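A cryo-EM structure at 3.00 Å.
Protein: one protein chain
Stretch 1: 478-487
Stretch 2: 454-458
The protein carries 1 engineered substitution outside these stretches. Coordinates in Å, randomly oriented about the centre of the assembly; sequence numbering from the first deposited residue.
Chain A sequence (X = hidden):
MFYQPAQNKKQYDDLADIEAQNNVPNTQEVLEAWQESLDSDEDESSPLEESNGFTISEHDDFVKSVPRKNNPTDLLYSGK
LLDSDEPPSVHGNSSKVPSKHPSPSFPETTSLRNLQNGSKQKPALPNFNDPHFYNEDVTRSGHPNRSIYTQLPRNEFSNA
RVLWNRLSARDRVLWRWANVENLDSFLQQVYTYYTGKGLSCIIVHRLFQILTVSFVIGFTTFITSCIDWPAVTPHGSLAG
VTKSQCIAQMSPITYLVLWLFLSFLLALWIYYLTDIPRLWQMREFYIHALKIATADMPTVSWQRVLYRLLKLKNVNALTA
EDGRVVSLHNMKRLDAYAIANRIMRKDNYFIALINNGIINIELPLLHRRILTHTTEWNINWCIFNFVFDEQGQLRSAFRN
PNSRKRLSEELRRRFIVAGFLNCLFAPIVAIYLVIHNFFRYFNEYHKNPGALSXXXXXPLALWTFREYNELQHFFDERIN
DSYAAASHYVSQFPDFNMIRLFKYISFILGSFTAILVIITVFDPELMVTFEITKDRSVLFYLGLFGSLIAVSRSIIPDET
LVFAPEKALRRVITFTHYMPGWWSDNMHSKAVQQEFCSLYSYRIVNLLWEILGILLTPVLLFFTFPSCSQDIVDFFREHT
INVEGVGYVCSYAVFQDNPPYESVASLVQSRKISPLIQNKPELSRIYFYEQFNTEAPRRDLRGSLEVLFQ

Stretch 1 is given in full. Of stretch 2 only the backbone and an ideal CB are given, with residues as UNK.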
ATOM      1  N   ARG A 478       1.289  24.879 -12.495  1.00 13.47           N
ATOM      2  CA  ARG A 478       1.937  24.533 -11.239  1.00 13.47           C
ATOM      3  C   ARG A 478       2.548  25.728 -10.528  1.00 13.47           C
ATOM      4  O   ARG A 478       2.901  25.607  -9.356  1.00 13.47           O
ATOM      5  CB  ARG A 478       3.007  23.469 -11.455  1.00 13.47           C
ATOM      6  CG  ARG A 478       4.401  23.987 -11.611  1.00 13.47           C
ATOM      7  CD  ARG A 478       5.381  22.873 -11.385  1.00 13.47           C
ATOM      8  NE  ARG A 478       6.585  23.034 -12.181  1.00 13.47           N
ATOM      9  CZ  ARG A 478       7.639  23.730 -11.791  1.00 13.47           C
ATOM     10  NH1 ARG A 478       7.630  24.335 -10.621  1.00 13.47           N
ATOM     11  NH2 ARG A 478       8.694  23.826 -12.573  1.00 13.47           N
ATOM     12  N   ILE A 479       2.683  26.869 -11.187  1.00 13.98           N
ATOM     13  CA  ILE A 479       3.101  28.075 -10.488  1.00 13.98           C
ATOM     14  C   ILE A 479       1.909  28.803  -9.891  1.00 13.98           C
ATOM     15  O   ILE A 479       1.979  29.290  -8.765  1.00 13.98           O
ATOM     16  CB  ILE A 479       3.914  28.983 -11.429  1.00 13.98           C
ATOM     17  CG1 ILE A 479       5.351  28.483 -11.523  1.00 13.98           C
ATOM     18  CG2 ILE A 479       3.898  30.407 -10.954  1.00 13.98           C
ATOM     19  CD1 ILE A 479       5.998  28.194 -10.199  1.00 13.98           C
ATOM     20  N   ASN A 480       0.791  28.881 -10.615  1.00 20.07           N
ATOM     21  CA  ASN A 480      -0.416  29.456 -10.036  1.00 20.07           C
ATOM     22  C   ASN A 480      -0.913  28.635  -8.860  1.00 20.07           C
ATOM     23  O   ASN A 480      -1.438  29.194  -7.895  1.00 20.07           O
ATOM     24  CB  ASN A 480      -1.508  29.570 -11.093  1.00 20.07           C
ATOM     25  CG  ASN A 480      -1.184  30.592 -12.149  1.00 20.07           C
ATOM     26  OD1 ASN A 480      -0.462  31.549 -11.899  1.00 20.07           O
ATOM     27  ND2 ASN A 480      -1.724  30.398 -13.341  1.00 20.07           N
ATOM     28  N   ASP A 481      -0.758  27.320  -8.912  1.00 20.19           N
ATOM     29  CA  ASP A 481      -1.147  26.487  -7.788  1.00 20.19           C
ATOM     30  C   ASP A 481      -0.188  26.576  -6.623  1.00 20.19           C
ATOM     31  O   ASP A 481      -0.313  25.797  -5.682  1.00 20.19           O
ATOM     32  CB  ASP A 481      -1.279  25.033  -8.238  1.00 20.19           C
ATOM     33  CG  ASP A 481      -2.616  24.741  -8.891  1.00 20.19           C
ATOM     34  OD1 ASP A 481      -3.610  25.411  -8.545  1.00 20.19           O
ATOM     35  OD2 ASP A 481      -2.678  23.832  -9.743  1.00 20.19           O
ATOM     36  N   SER A 482       0.766  27.499  -6.655  1.00 17.03           N
ATOM     37  CA  SER A 482       1.746  27.654  -5.597  1.00 17.03           C
ATOM     38  C   SER A 482       1.629  28.966  -4.851  1.00 17.03           C
ATOM     39  O   SER A 482       2.309  29.139  -3.837  1.00 17.03           O
ATOM     40  CB  SER A 482       3.162  27.558  -6.166  1.00 17.03           C
ATOM     41  OG  SER A 482       4.026  28.432  -5.476  1.00 17.03           O
ATOM     42  N   TYR A 483       0.808  29.898  -5.324  1.00 17.26           N
ATOM     43  CA  TYR A 483       0.726  31.194  -4.671  1.00 17.26           C
ATOM     44  C   TYR A 483       0.035  31.101  -3.322  1.00 17.26           C
ATOM     45  O   TYR A 483       0.371  31.855  -2.409  1.00 17.26           O
ATOM     46  CB  TYR A 483       0.007  32.191  -5.566  1.00 17.26           C
ATOM     47  CG  TYR A 483       0.872  32.749  -6.659  1.00 17.26           C
ATOM     48  CD1 TYR A 483       2.031  33.427  -6.364  1.00 17.26           C
ATOM     49  CD2 TYR A 483       0.517  32.614  -7.980  1.00 17.26           C
ATOM     50  CE1 TYR A 483       2.813  33.943  -7.352  1.00 17.26           C
ATOM     51  CE2 TYR A 483       1.295  33.130  -8.971  1.00 17.26           C
ATOM     52  CZ  TYR A 483       2.443  33.790  -8.654  1.00 17.26           C
ATOM     53  OH  TYR A 483       3.227  34.308  -9.649  1.00 17.26           O
ATOM     54  N   ALA A 484      -0.919  30.183  -3.171  1.00 17.59           N
ATOM     55  CA  ALA A 484      -1.527  29.971  -1.863  1.00 17.59           C
ATOM     56  C   ALA A 484      -0.493  29.488  -0.857  1.00 17.59           C
ATOM     57  O   ALA A 484      -0.398  30.008   0.260  1.00 17.59           O
ATOM     58  CB  ALA A 484      -2.672  28.971  -1.978  1.00 17.59           C
ATOM     59  N   ALA A 485       0.306  28.500  -1.252  1.00 17.31           N
ATOM     60  CA  ALA A 485       1.346  27.987  -0.374  1.00 17.31           C
ATOM     61  C   ALA A 485       2.380  29.055  -0.054  1.00 17.31           C
ATOM     62  O   ALA A 485       2.863  29.138   1.076  1.00 17.31           O
ATOM     63  CB  ALA A 485       2.008  26.774  -1.013  1.00 17.31           C
ATOM     64  N   ALA A 486       2.736  29.886  -1.034  1.00 16.73           N
ATOM     65  CA  ALA A 486       3.747  30.906  -0.783  1.00 16.73           C
ATOM     66  C   ALA A 486       3.219  31.999   0.135  1.00 16.73           C
ATOM     67  O   ALA A 486       3.940  32.478   1.021  1.00 16.73           O
ATOM     68  CB  ALA A 486       4.223  31.498  -2.101  1.00 16.73           C
ATOM     69  N   SER A 487       1.969  32.414  -0.066  1.00 18.45           N
ATOM     70  CA  SER A 487       1.370  33.406   0.812  1.00 18.45           C
ATOM     71  C   SER A 487       1.261  32.878   2.227  1.00 18.45           C
ATOM     72  O   SER A 487       1.454  33.622   3.193  1.00 18.45           O
ATOM     73  CB  SER A 487      -0.006  33.804   0.288  1.00 18.45           C
ATOM     74  OG  SER A 487       0.059  34.122  -1.087  1.00 18.45           O
ATOM     75  N   UNK A 454       0.063  42.465  -2.860  1.00 36.45           N
ATOM     76  CA  UNK A 454      -0.042  41.286  -3.702  1.00 36.45           C
ATOM     77  C   UNK A 454       1.342  40.904  -4.197  1.00 36.45           C
ATOM     78  O   UNK A 454       1.990  41.680  -4.903  1.00 36.45           O
ATOM     79  CB  UNK A 454      -0.993  41.530  -4.875  1.00 36.45           C
ATOM     80  N   UNK A 455       1.799  39.720  -3.821  1.00 24.31           N
ATOM     81  CA  UNK A 455       3.129  39.265  -4.175  1.00 24.31           C
ATOM     82  C   UNK A 455       3.067  38.296  -5.344  1.00 24.31           C
ATOM     83  O   UNK A 455       2.123  37.519  -5.486  1.00 24.31           O
ATOM     84  CB  UNK A 455       3.810  38.609  -2.972  1.00 24.31           C
ATOM     85  N   UNK A 456       4.089  38.368  -6.189  1.00 20.88           N
ATOM     86  CA  UNK A 456       4.232  37.522  -7.358  1.00 20.88           C
ATOM     87  C   UNK A 456       5.696  37.145  -7.493  1.00 20.88           C
ATOM     88  O   UNK A 456       6.571  37.787  -6.913  1.00 20.88           O
ATOM     89  CB  UNK A 456       3.720  38.220  -8.619  1.00 20.88           C
ATOM     90  N   UNK A 457       5.965  36.096  -8.262  1.00 13.11           N
ATOM     91  CA  UNK A 457       7.340  35.699  -8.513  1.00 13.11           C
ATOM     92  C   UNK A 457       7.977  36.632  -9.526  1.00 13.11           C
ATOM     93  O   UNK A 457       7.358  36.998 -10.527  1.00 13.11           O
ATOM     94  CB  UNK A 457       7.406  34.251  -9.003  1.00 13.11           C
ATOM     95  N   UNK A 458       9.218  37.018  -9.267  1.00 12.07           N
ATOM     96  CA  UNK A 458       9.939  37.856 -10.202  1.00 12.07           C
ATOM     97  C   UNK A 458      10.207  37.087 -11.491  1.00 12.07           C
ATOM     98  O   UNK A 458      10.250  35.859 -11.487  1.00 12.07           O
ATOM     99  CB  UNK A 458      11.248  38.351  -9.584  1.00 12.07           C
TER

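Position 454 lies at the start of the segment, with phi/psi of -69/117° and nothing of the helical stretch within 5.5 Å of its ideal CB. Stretch 1 sets no requirement here, and many side chains would fit. The residue is Thr454, which makes no contact across the interface.

At position 455 the backbone is extended (-101/145°) and the CA-to-CB bond points sideways, again with an ideal CB beyond 5.5 Å from stretch 1. A polar or long side chain could run past the helix without touching it. The deposited Arg455 does so, its guanidinium being hydrogen-bonded elsewhere in the structure. Its backbone carries the contact instead, with Arg455 O 4.1 Å from Tyr483 CE1.

Position 456 is the register point, its CA 7.7 Å from that of Tyr483. CA-to-CB points sideways, but the ideal CB is 4.1 Å from Tyr483 OH, so a side chain of some length could fold back over the phenol ring. An aliphatic, aromatic or cationic group would suit that surface. Arg456 takes the last course. With chi1 and chi2 both m, the chain turns back along the tyrosine: Arg456 CD packs 3.6 Å from Tyr483 OH, and Arg456 CZ sits 4.6 Å from the ring centroid, only 6° off the ring normal. This is a cation-pi contact over one face of the ring. A weak hydrogen bond from Arg456 NH1 to Arg455 O, 2.8 Å long, also ties the guanidinium to its own strand.

Position 457 points toward stretch 1. Its ideal CB lies 4.2 Å from Tyr483 OH, and beyond it are Ile479 CG2, the hydroxyl of Ser482 and the methyl of Ala486. Phenylalanine, leucine or methionine could meet the apolar surfaces, but a long side chain with a polar tip could also reach the serine. Tyr457 satisfies both demands. Its CD2 packs 3.9 Å from Ile479 CG2 and 3.4 Å from Tyr483 CE1; the two tyrosine rings are inclined by 29°, with centroids 4.9 Å apart, but are slid so far that they barely overlap. At the tip, Tyr457 OH donates a very short hydrogen bond of 2.4 Å to Ser482 OG, near the plane of the Tyr457 ring, and lies 3.8 Å from Ala486 CB.

Position 458 is out of reach of stretch 1, and a small polar residue would be one of many acceptable choices. Thr458 precedes a turn into a helix, and its side chain caps a backbone nitrogen just past the stretch.

Stretch 2, residues 454-458: TRRYT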
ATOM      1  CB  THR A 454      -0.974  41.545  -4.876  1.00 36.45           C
ATOM      2  OG1 THR A 454      -2.328  41.578  -4.409  1.00 36.45           O
ATOM      3  CG2 THR A 454      -0.834  40.452  -5.904  1.00 36.45           C
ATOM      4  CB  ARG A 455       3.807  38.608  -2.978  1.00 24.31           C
ATOM      5  CG  ARG A 455       3.979  39.535  -1.798  1.00 24.31           C
ATOM      6  CD  ARG A 455       4.442  38.790  -0.568  1.00 24.31           C
ATOM      7  NE  ARG A 455       5.889  38.646  -0.521  1.00 24.31           N
ATOM      8  CZ  ARG A 455       6.680  39.416   0.212  1.00 24.31           C
ATOM      9  NH1 ARG A 455       6.154  40.369   0.958  1.00 24.31           N
ATOM     10  NH2 ARG A 455       7.988  39.230   0.208  1.00 24.31           N
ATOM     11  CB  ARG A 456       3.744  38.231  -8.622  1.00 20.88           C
ATOM     12  CG  ARG A 456       2.268  38.542  -8.642  1.00 20.88           C
ATOM     13  CD  ARG A 456       1.466  37.347  -9.084  1.00 20.88           C
ATOM     14  NE  ARG A 456       0.030  37.576  -8.996  1.00 20.88           N
ATOM     15  CZ  ARG A 456      -0.719  37.226  -7.956  1.00 20.88           C
ATOM     16  NH1 ARG A 456      -0.170  36.626  -6.912  1.00 20.88           N
ATOM     17  NH2 ARG A 456      -2.019  37.474  -7.964  1.00 20.88           N
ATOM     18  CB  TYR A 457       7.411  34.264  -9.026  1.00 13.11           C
ATOM     19  CG  TYR A 457       6.913  33.224  -8.061  1.00 13.11           C
ATOM     20  CD1 TYR A 457       7.637  32.888  -6.935  1.00 13.11           C
ATOM     21  CD2 TYR A 457       5.731  32.560  -8.289  1.00 13.11           C
ATOM     22  CE1 TYR A 457       7.182  31.940  -6.061  1.00 13.11           C
ATOM     23  CE2 TYR A 457       5.276  31.607  -7.421  1.00 13.11           C
ATOM     24  CZ  TYR A 457       6.003  31.303  -6.313  1.00 13.11           C
ATOM     25  OH  TYR A 457       5.541  30.351  -5.451  1.00 13.11           O
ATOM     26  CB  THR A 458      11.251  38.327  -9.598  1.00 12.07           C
ATOM     27  OG1 THR A 458      12.105  37.203  -9.383  1.00 12.07           O
ATOM     28  CG2 THR A 458      11.002  39.002  -8.283  1.00 12.07           C
TER
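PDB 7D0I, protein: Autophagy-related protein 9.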